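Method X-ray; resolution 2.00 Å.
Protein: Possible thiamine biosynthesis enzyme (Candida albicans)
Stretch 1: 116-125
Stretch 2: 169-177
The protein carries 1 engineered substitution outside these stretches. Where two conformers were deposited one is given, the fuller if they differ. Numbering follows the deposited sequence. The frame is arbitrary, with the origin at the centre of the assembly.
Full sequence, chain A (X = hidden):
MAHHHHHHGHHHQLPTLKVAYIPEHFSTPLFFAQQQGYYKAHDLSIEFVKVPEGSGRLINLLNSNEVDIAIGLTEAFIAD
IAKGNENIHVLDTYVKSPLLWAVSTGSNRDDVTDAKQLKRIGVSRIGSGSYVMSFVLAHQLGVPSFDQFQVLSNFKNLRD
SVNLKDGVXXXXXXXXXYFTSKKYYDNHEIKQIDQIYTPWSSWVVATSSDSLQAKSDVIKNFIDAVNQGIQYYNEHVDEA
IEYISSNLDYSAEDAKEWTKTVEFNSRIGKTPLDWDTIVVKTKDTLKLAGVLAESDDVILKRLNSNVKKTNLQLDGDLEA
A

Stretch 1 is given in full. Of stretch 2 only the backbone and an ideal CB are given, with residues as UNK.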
ATOM      1  N   LYS A 116      -8.872 -19.935 -11.963  1.00 14.67           N
ATOM      2  CA  LYS A 116      -8.006 -20.602 -12.929  1.00 16.30           C
ATOM      3  C   LYS A 116      -8.444 -20.359 -14.373  1.00 13.85           C
ATOM      4  O   LYS A 116      -7.703 -20.655 -15.309  1.00 14.76           O
ATOM      5  CB  LYS A 116      -7.909 -22.105 -12.635  1.00 18.19           C
ATOM      6  CG  LYS A 116      -7.135 -22.431 -11.357  1.00 17.86           C
ATOM      7  CD  LYS A 116      -6.605 -23.868 -11.348  1.00 19.03           C
ATOM      8  CE  LYS A 116      -7.629 -24.862 -10.824  1.00 18.41           C
ATOM      9  NZ  LYS A 116      -7.044 -26.221 -10.670  1.00 18.58           N
ATOM     10  N   GLN A 117      -9.641 -19.803 -14.548  1.00 14.21           N
ATOM     11  CA  GLN A 117     -10.168 -19.527 -15.881  1.00 14.09           C
ATOM     12  C   GLN A 117      -9.721 -18.167 -16.407  1.00 14.52           C
ATOM     13  O   GLN A 117     -10.052 -17.788 -17.530  1.00 13.29           O
ATOM     14  CB  GLN A 117     -11.696 -19.592 -15.876  1.00 13.80           C
ATOM     15  CG  GLN A 117     -12.265 -20.974 -15.622  1.00 13.53           C
ATOM     16  CD  GLN A 117     -13.781 -20.994 -15.663  1.00 14.78           C
ATOM     17  OE1 GLN A 117     -14.383 -21.433 -16.643  1.00 13.49           O
ATOM     18  NE2 GLN A 117     -14.406 -20.511 -14.595  1.00 14.35           N
ATOM     19  N   LEU A 118      -8.958 -17.441 -15.598  1.00 14.33           N
ATOM     20  CA  LEU A 118      -8.556 -16.082 -15.947  1.00 13.16           C
ATOM     21  C   LEU A 118      -7.483 -16.037 -17.033  1.00 14.28           C
ATOM     22  O   LEU A 118      -6.514 -16.796 -16.995  1.00 13.38           O
ATOM     23  CB  LEU A 118      -8.079 -15.324 -14.705  1.00 13.60           C
ATOM     24  CG  LEU A 118      -9.084 -15.222 -13.559  1.00 12.97           C
ATOM     25  CD1 LEU A 118      -8.536 -14.337 -12.449  1.00 13.13           C
ATOM     26  CD2 LEU A 118     -10.416 -14.696 -14.060  1.00 12.39           C
ATOM     27  N   LYS A 119      -7.669 -15.145 -18.001  1.00 14.65           N
ATOM     28  CA  LYS A 119      -6.684 -14.926 -19.052  1.00 14.15           C
ATOM     29  C   LYS A 119      -6.386 -13.437 -19.194  1.00 13.89           C
ATOM     30  O   LYS A 119      -5.231 -13.018 -19.136  1.00 15.15           O
ATOM     31  CB  LYS A 119      -7.178 -15.500 -20.383  1.00 14.91           C
ATOM     32  CG  LYS A 119      -7.361 -17.013 -20.386  1.00 15.83           C
ATOM     33  CD  LYS A 119      -6.093 -17.731 -19.936  1.00 15.79           C
ATOM     34  CE  LYS A 119      -4.893 -17.342 -20.782  1.00 15.05           C
ATOM     35  NZ  LYS A 119      -5.085 -17.650 -22.218  1.00 21.57           N
ATOM     36  N   ARG A 120      -7.435 -12.644 -19.389  1.00 12.61           N
ATOM     37  CA  ARG A 120      -7.296 -11.196 -19.482  1.00 13.87           C
ATOM     38  C   ARG A 120      -7.404 -10.563 -18.099  1.00 12.05           C
ATOM     39  O   ARG A 120      -8.454 -10.625 -17.456  1.00 11.52           O
ATOM     40  CB  ARG A 120      -8.368 -10.615 -20.405  1.00 12.83           C
ATOM     41  CG  ARG A 120      -8.245 -11.048 -21.857  1.00 14.28           C
ATOM     42  CD  ARG A 120      -9.435 -10.584 -22.669  1.00 13.55           C
ATOM     43  NE  ARG A 120     -10.672 -11.223 -22.229  1.00 12.88           N
ATOM     44  CZ  ARG A 120     -11.882 -10.891 -22.668  1.00 14.15           C
ATOM     45  NH1 ARG A 120     -12.034  -9.923 -23.557  1.00 13.40           N
ATOM     46  NH2 ARG A 120     -12.952 -11.523 -22.214  1.00 14.82           N
ATOM     47  N   ILE A 121      -6.313  -9.952 -17.649  1.00 11.57           N
ATOM     48  CA  ILE A 121      -6.268  -9.346 -16.324  1.00 11.80           C
ATOM     49  C   ILE A 121      -6.269  -7.823 -16.390  1.00 11.83           C
ATOM     50  O   ILE A 121      -5.356  -7.218 -16.950  1.00 12.38           O
ATOM     51  CB  ILE A 121      -5.028  -9.810 -15.535  1.00 11.90           C
ATOM     52  CG1 ILE A 121      -5.027 -11.334 -15.397  1.00 12.74           C
ATOM     53  CG2 ILE A 121      -4.988  -9.147 -14.167  1.00 11.40           C
ATOM     54  CD1 ILE A 121      -6.253 -11.887 -14.704  1.00 12.99           C
ATOM     55  N   GLY A 122      -7.296  -7.209 -15.811  1.00 10.84           N
ATOM     56  CA  GLY A 122      -7.390  -5.762 -15.767  1.00 11.12           C
ATOM     57  C   GLY A 122      -6.625  -5.191 -14.590  1.00 10.38           C
ATOM     58  O   GLY A 122      -6.780  -5.646 -13.455  1.00  9.47           O
ATOM     59  N   VAL A 123      -5.790  -4.194 -14.863  1.00 10.14           N
ATOM     60  CA  VAL A 123      -5.004  -3.551 -13.820  1.00 10.94           C
ATOM     61  C   VAL A 123      -5.097  -2.037 -13.940  1.00 11.56           C
ATOM     62  O   VAL A 123      -5.282  -1.509 -15.033  1.00 12.33           O
ATOM     63  CB  VAL A 123      -3.523  -3.967 -13.885  1.00 10.93           C
ATOM     64  CG1 VAL A 123      -3.384  -5.473 -13.740  1.00 11.18           C
ATOM     65  CG2 VAL A 123      -2.896  -3.490 -15.186  1.00 11.62           C
ATOM     66  N   SER A 124      -4.980  -1.343 -12.814  1.00 12.21           N
ATOM     67  CA  SER A 124      -4.954   0.111 -12.821  1.00 12.88           C
ATOM     68  C   SER A 124      -3.762   0.584 -13.644  1.00 13.77           C
ATOM     69  O   SER A 124      -3.910   1.382 -14.564  1.00 14.17           O
ATOM     70  CB  SER A 124      -4.866   0.651 -11.394  1.00 14.04           C
ATOM     71  OG  SER A 124      -3.711   0.169 -10.727  1.00 13.72           O
ATOM     72  N   ARG A 125      -2.583   0.073 -13.305  1.00 13.35           N
ATOM     73  CA  ARG A 125      -1.353   0.412 -14.015  0.60 14.39           C
ATOM     74  C   ARG A 125      -0.366  -0.743 -13.929  1.00 14.32           C
ATOM     75  O   ARG A 125      -0.455  -1.583 -13.031  1.00 13.08           O
ATOM     76  CB  ARG A 125      -0.737   1.681 -13.418  0.60 15.33           C
ATOM     77  CG  ARG A 125      -0.180   1.470 -12.025  0.60 15.90           C
ATOM     78  CD  ARG A 125       0.050   2.785 -11.296  0.60 16.54           C
ATOM     79  NE  ARG A 125       0.468   2.545  -9.920  0.60 17.77           N
ATOM     80  CZ  ARG A 125      -0.369   2.281  -8.923  0.60 17.32           C
ATOM     81  NH1 ARG A 125      -1.674   2.231  -9.147  0.60 17.03           N
ATOM     82  NH2 ARG A 125       0.101   2.065  -7.701  0.60 16.78           N
ATOM     83  N   UNK A 169     -11.744  -1.511 -22.811  1.00 16.45           N
ATOM     84  CA  UNK A 169     -11.366  -2.869 -23.187  1.00 16.48           C
ATOM     85  C   UNK A 169     -11.892  -3.871 -22.159  1.00 15.84           C
ATOM     86  O   UNK A 169     -11.966  -3.568 -20.965  1.00 16.06           O
ATOM     87  CB  UNK A 169      -9.846  -2.986 -23.318  1.00 16.48           C
ATOM     88  N   UNK A 170     -12.252  -5.063 -22.624  1.00 14.47           N
ATOM     89  CA  UNK A 170     -12.799  -6.086 -21.753  1.00 13.32           C
ATOM     90  C   UNK A 170     -11.742  -6.836 -20.967  1.00 13.97           C
ATOM     91  O   UNK A 170     -10.590  -6.931 -21.391  1.00 13.51           O
ATOM     92  CB  UNK A 170     -13.619  -7.080 -22.578  1.00 13.32           C
ATOM     93  N   UNK A 171     -12.138  -7.368 -19.815  1.00 12.24           N
ATOM     94  CA  UNK A 171     -11.238  -8.152 -18.976  1.00 13.12           C
ATOM     95  C   UNK A 171     -11.994  -9.309 -18.331  1.00 12.05           C
ATOM     96  O   UNK A 171     -13.220  -9.278 -18.225  1.00 10.85           O
ATOM     97  CB  UNK A 171     -10.594  -7.271 -17.904  1.00 13.12           C
ATOM     98  N   UNK A 172     -11.260 -10.333 -17.908  1.00 10.83           N
ATOM     99  CA  UNK A 172     -11.869 -11.472 -17.236  1.00 10.83           C
ATOM    100  C   UNK A 172     -11.988 -11.222 -15.738  1.00 10.59           C
ATOM    101  O   UNK A 172     -12.952 -11.650 -15.101  1.00  9.78           O
ATOM    102  CB  UNK A 172     -11.057 -12.742 -17.497  1.00 10.83           C
ATOM    103  N   UNK A 173     -11.006 -10.519 -15.182  1.00  9.94           N
ATOM    104  CA  UNK A 173     -10.997 -10.223 -13.754  1.00  9.61           C
ATOM    105  C   UNK A 173      -9.941  -9.184 -13.388  1.00 10.20           C
ATOM    106  O   UNK A 173      -9.007  -8.934 -14.151  1.00  9.73           O
ATOM    107  CB  UNK A 173     -10.759 -11.506 -12.956  1.00  9.61           C
ATOM    108  N   UNK A 174     -10.105  -8.580 -12.214  1.00  9.18           N
ATOM    109  CA  UNK A 174      -9.131  -7.639 -11.678  1.00  9.30           C
ATOM    110  C   UNK A 174      -9.021  -7.844 -10.171  1.00  9.33           C
ATOM    111  O   UNK A 174      -9.883  -8.478  -9.562  1.00  9.13           O
ATOM    112  CB  UNK A 174      -9.521  -6.196 -12.006  1.00  9.30           C
ATOM    113  N   UNK A 175      -7.964  -7.314  -9.570  1.00  9.32           N
ATOM    114  CA  UNK A 175      -7.756  -7.476  -8.136  1.00  9.76           C
ATOM    115  C   UNK A 175      -7.741  -6.123  -7.426  1.00  9.65           C
ATOM    116  O   UNK A 175      -7.084  -5.179  -7.871  1.00  9.85           O
ATOM    117  CB  UNK A 175      -6.449  -8.226  -7.871  1.00  9.76           C
ATOM    118  N   UNK A 176      -8.471  -6.035  -6.319  1.00  9.90           N
ATOM    119  CA  UNK A 176      -8.579  -4.788  -5.574  1.00  9.93           C
ATOM    120  C   UNK A 176      -8.812  -5.086  -4.099  1.00  9.16           C
ATOM    121  O   UNK A 176      -9.303  -6.159  -3.746  1.00  9.67           O
ATOM    122  CB  UNK A 176      -9.707  -3.917  -6.132  1.00  9.93           C
ATOM    123  N   UNK A 177      -8.454  -4.140  -3.237  1.00  9.17           N
ATOM    124  CA  UNK A 177      -8.623  -4.322  -1.801  1.00 10.11           C
ATOM    125  C   UNK A 177     -10.060  -4.732  -1.486  1.00 10.41           C
ATOM    126  O   UNK A 177     -11.009  -4.148  -2.008  1.00  9.00           O
ATOM    127  CB  UNK A 177      -8.254  -3.042  -1.049  1.00 10.11           C
TER

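Position 169 has no atom of stretch 1 within reach of its CB, so this contact sets no rule there; the residue is Glu169. At position 170 the CB of a side chain would lie 3.4 Å from Arg120 NH1, beside a guanidinium that already occupies the space. Small residues fit this best. The deposited Gly170 has no side chain, and its backbone C lies over one face of the guanidinium.

Position 171 points away overall, yet its CB sits 3.9 Å from Gly122 N, close to a backbone with no side chain of its own. Alanine, serine or another small residue would suit. It is Ser171, whose OG lies 3.7 Å from Gly122 CA; a CB on Gly122 would come within 3.1 Å of that OG, so the glycine leaves the hydroxyl its room.

Position 172 is the most informative. Its CB points toward stretch 1, where the amides of Lys119 and Arg120 and the guanidinium of Arg120 gather as donors. A short acceptor is called for: aspartate first, asparagine as a neutral alternative. Asp172 OD2 accepts from Lys119 N and Arg120 N, each at 3.2 Å, while Asp172 OD1 forms a salt bridge with Arg120 NH2 at 3.0 Å. A water bonded to Asp172 OD2 at 2.7 Å also accepts a weak bond from Arg120 NE. Whatever the side chain, the backbone adds Asp172 N to Arg120 O at 2.9 Å.

At position 173 the backbone pairs in parallel with Ile121, and Gly122 N donates to the backbone O of position 173 at 2.9 Å. The CB points to the face carrying Ile121 and already lies 3.4 Å from Leu118 CD2, so a small apolar residue suits best. Ala173 makes that apolar contact with its methyl alone.

Position 174 has its CB only 3.1 Å from Gly122 O in ideal geometry. That crowds the base of the side chain, but a larger one can lead outward, so glycine, alanine or an aromatic is conceivable. Phe174, with chi1 p, carries its ring away.

Position 175 finds nothing near its CB, and many residues would do. Met175, a selenomethionine, leads away; a water bridges its N and Gly122 O, at 2.8 Å from each.

Position 176 also starts clear of stretch 1, but a long side chain could reach Ser124. Trp176 does, its ring edge meeting Ser124, with Trp176 CZ3 4.0 Å from Ser124 CB.

Position 177 is out of reach. Glu177 instead caps a helix that begins just beyond.

Stretch 2 169-177: EGSDAFMWE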
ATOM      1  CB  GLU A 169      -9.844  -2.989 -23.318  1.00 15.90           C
ATOM      2  CG  GLU A 169      -9.261  -2.268 -24.531  1.00 19.09           C
ATOM      3  CD  GLU A 169      -7.752  -2.371 -24.608  1.00 20.36           C
ATOM      4  OE1 GLU A 169      -7.086  -2.170 -23.574  1.00 20.07           O
ATOM      5  OE2 GLU A 169      -7.227  -2.636 -25.707  1.00 22.94           O
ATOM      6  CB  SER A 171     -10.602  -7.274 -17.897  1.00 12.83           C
ATOM      7  OG  SER A 171      -9.810  -6.249 -18.470  1.00 15.81           O
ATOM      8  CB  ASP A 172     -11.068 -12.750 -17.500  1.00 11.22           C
ATOM      9  CG  ASP A 172     -11.194 -13.235 -18.930  1.00 12.75           C
ATOM     10  OD1 ASP A 172     -12.148 -12.820 -19.618  1.00 11.84           O
ATOM     11  OD2 ASP A 172     -10.339 -14.033 -19.365  1.00 13.24           O
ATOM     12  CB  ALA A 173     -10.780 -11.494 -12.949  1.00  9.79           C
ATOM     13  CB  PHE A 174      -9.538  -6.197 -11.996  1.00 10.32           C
ATOM     14  CG  PHE A 174     -10.761  -5.731 -11.255  1.00  9.67           C
ATOM     15  CD1 PHE A 174     -12.028  -5.959 -11.768  1.00  9.87           C
ATOM     16  CD2 PHE A 174     -10.643  -5.056 -10.050  1.00 10.31           C
ATOM     17  CE1 PHE A 174     -13.155  -5.528 -11.091  1.00 10.31           C
ATOM     18  CE2 PHE A 174     -11.764  -4.624  -9.370  1.00 10.39           C
ATOM     19  CZ  PHE A 174     -13.021  -4.860  -9.889  1.00 10.81           C
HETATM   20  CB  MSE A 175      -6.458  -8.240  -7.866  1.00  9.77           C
HETATM   21  CG  MSE A 175      -6.404  -9.604  -8.519  1.00 13.22           C
HETATM   22 SE   MSE A 175      -4.742 -10.548  -8.182  1.00 21.61          SE
HETATM   23  CE  MSE A 175      -4.789 -10.553  -6.244  1.00 13.16           C
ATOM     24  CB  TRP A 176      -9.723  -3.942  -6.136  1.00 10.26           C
ATOM     25  CG  TRP A 176      -9.492  -2.466  -6.037  1.00 10.10           C
ATOM     26  CD1 TRP A 176     -10.084  -1.599  -5.168  1.00 11.59           C
ATOM     27  CD2 TRP A 176      -8.598  -1.682  -6.842  1.00 10.98           C
ATOM     28  NE1 TRP A 176      -9.620  -0.323  -5.383  1.00 12.06           N
ATOM     29  CE2 TRP A 176      -8.709  -0.348  -6.399  1.00 11.54           C
ATOM     30  CE3 TRP A 176      -7.723  -1.982  -7.888  1.00 10.71           C
ATOM     31  CZ2 TRP A 176      -7.969   0.686  -6.975  1.00 12.06           C
ATOM     32  CZ3 TRP A 176      -6.991  -0.952  -8.454  1.00 12.12           C
ATOM     33  CH2 TRP A 176      -7.119   0.365  -7.997  1.00 11.57           C
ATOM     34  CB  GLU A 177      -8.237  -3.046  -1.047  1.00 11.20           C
ATOM     35  CG  GLU A 177      -8.087  -3.231   0.455  1.00 12.09           C
ATOM     36  CD  GLU A 177      -9.423  -3.273   1.173  1.00 11.86           C
ATOM     37  OE1 GLU A 177     -10.220  -2.326   1.001  1.00 12.49           O
ATOM     38  OE2 GLU A 177      -9.674  -4.252   1.905  1.00 13.01           O
TER
HETATM   39  O   HOH W   1     -11.122 -17.369 -19.960  1.00 15.18           O
HETATM   40  O   HOH W   2     -10.557 -14.167 -22.093  1.00 13.21           O
HETATM   41  O   HOH W   3      -5.709  -7.033 -11.285  1.00 10.89           O
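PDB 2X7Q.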